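Local coordinates for protein beta-alanyl-CoA:ammonia lyase 2 (PDB 4MTU) that probably acts as a lyase that removes ammonia from beta-alanyl-CoA, and binds zinc; each of its six chains has a hot dog fold, at residues G34-G37 with T38-V42. Residues are numbered along the deposited sequence; the frame is centred on the assembly and turned at random.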
loop_
_atom_site.group_PDB
_atom_site.type_symbol
_atom_site.label_atom_id
_atom_site.label_comp_id
_atom_site.label_asym_id
_atom_site.label_seq_id
_atom_site.Cartn_x
_atom_site.Cartn_y
_atom_site.Cartn_z
ATOM N N GLY A 34 -16.088 -7.899 -1.810
ATOM C CA GLY A 34 -15.997 -7.768 -3.249
ATOM C C GLY A 34 -15.215 -8.936 -3.861
ATOM O O GLY A 34 -15.601 -9.476 -4.909
ATOM N N ASP A 35 -14.115 -9.321 -3.212
ATOM C CA ASP A 35 -13.292 -10.432 -3.713
ATOM C C ASP A 35 -13.981 -11.787 -3.531
ATOM O O ASP A 35 -13.856 -12.671 -4.371
ATOM C CB ASP A 35 -11.936 -10.418 -3.067
ATOM C CG ASP A 35 -11.041 -9.260 -3.412
ATOM O OD1 ASP A 35 -11.440 -8.440 -4.307
ATOM O OD2 ASP A 35 -9.937 -9.199 -2.800
ATOM N N VAL A 36 -14.740 -11.957 -2.428
ATOM C CA VAL A 36 -15.546 -13.158 -2.237
ATOM C C VAL A 36 -16.587 -13.269 -3.352
ATOM O O VAL A 36 -16.792 -14.322 -3.953
ATOM C CB VAL A 36 -16.230 -13.146 -0.835
ATOM C CG1 VAL A 36 -17.199 -14.295 -0.697
ATOM C CG2 VAL A 36 -15.174 -13.227 0.264
ATOM N N GLY A 37 -17.286 -12.158 -3.602
ATOM C CA GLY A 37 -18.279 -12.125 -4.674
ATOM C C GLY A 37 -17.642 -12.465 -6.034
ATOM O O GLY A 37 -18.234 -13.214 -6.829
ATOM N N THR A 38 -16.471 -11.909 -6.302
ATOM C CA THR A 38 -15.789 -12.209 -7.558
ATOM C C THR A 38 -15.582 -13.717 -7.667
ATOM O O THR A 38 -15.816 -14.324 -8.715
ATOM C CB THR A 38 -14.439 -11.473 -7.615
ATOM O OG1 THR A 38 -14.681 -10.050 -7.582
ATOM C CG2 THR A 38 -13.693 -11.804 -8.896
ATOM N N GLU A 39 -15.091 -14.357 -6.587
ATOM C CA GLU A 39 -14.807 -15.788 -6.634
ATOM C C GLU A 39 -16.090 -16.567 -6.949
ATOM O O GLU A 39 -16.094 -17.513 -7.769
ATOM C CB GLU A 39 -14.195 -16.241 -5.306
ATOM C CG GLU A 39 -13.541 -17.602 -5.418
ATOM C CD GLU A 39 -12.807 -18.073 -4.183
ATOM O OE1 GLU A 39 -12.442 -17.270 -3.328
ATOM O OE2 GLU A 39 -12.533 -19.310 -4.108
ATOM N N LEU A 40 -17.204 -16.213 -6.309
ATOM C CA LEU A 40 -18.485 -16.836 -6.583
ATOM C C LEU A 40 -18.891 -16.704 -8.086
ATOM O O LEU A 40 -19.418 -17.653 -8.650
ATOM C CB LEU A 40 -19.589 -16.245 -5.718
ATOM C CG LEU A 40 -19.498 -16.529 -4.209
ATOM C CD1 LEU A 40 -20.433 -15.628 -3.442
ATOM C CD2 LEU A 40 -19.843 -17.975 -3.931
ATOM N N MET A 41 -18.633 -15.548 -8.653
ATOM C CA MET A 41 -19.001 -15.312 -10.036
ATOM C C MET A 41 -18.108 -16.112 -10.983
ATOM O O MET A 41 -18.594 -16.636 -12.026
ATOM C CB MET A 41 -18.974 -13.808 -10.340
ATOM C CG MET A 41 -20.031 -13.029 -9.600
ATOM S SD MET A 41 -21.735 -13.567 -9.898
ATOM C CE MET A 41 -22.047 -14.612 -8.486
ATOM N N VAL A 42 -16.841 -16.218 -10.676
ATOM C CA VAL A 42 -15.959 -17.079 -11.449
ATOM C C VAL A 42 -16.523 -18.496 -11.482
ATOM O O VAL A 42 -16.572 -19.160 -12.527
ATOM C CB VAL A 42 -14.510 -17.048 -10.868
ATOM C CG1 VAL A 42 -13.644 -18.111 -11.563
ATOM C CG2 VAL A 42 -13.921 -15.641 -11.017
#
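Residues Gly34-Gly37 and Thr38-Val42 are successive turns of helix 27-45, joined by four i to i+4 backbone hydrogen bonds. The straightest runs from Leu40 N to Val36 O (3.0 Å, 167° at the hydrogen); Glu39 N to Asp35 O and Met41 N to Gly37 O are equally long. Gly34 O takes two donors from a single residue: Thr38 N at 2.9 Å and Thr38 OG1, also at 2.9 Å. They reach it from opposite faces of its carbonyl plane, OG1 tilted 33° out of that plane. The hydroxyl can fold back in this way because OG1 lies anti to the carbonyl carbon of Thr38 and beside its N. Tyr19 of the third subunit adds a weak hydrogen bond to the same OG1.

Apolar contact between the turns is slight: Val36 CG1 and Leu40 CD1 stand 4.4 Å apart, facing strands of the sheet, with Phe87 beside Val36 and Ile75 beside Leu40. Met41 CG lies 3.3 Å from Gly37 O, and its bent chain continues toward Tyr83 and Cys85. Glu39 extends from the helix with CG anti to the backbone N (chi1 -165°); its OE2 is hydrogen-bonded to Tyr43 OH, its OE1 to His8 NE2 of the same chain and to His9 NE2 of the second subunit. Asp35 OD1 is hydrogen-bonded to His18 of the third subunit.

Val36, Leu40 and Met41 thus pack on the sheet of their own chain, while Asp35, Thr38 and Glu39 also reach neighbouring subunits, as suits the long central helix of a hot dog fold cradled by its antiparallel sheet; farther along, that helix supplies the zinc ligand Asp45.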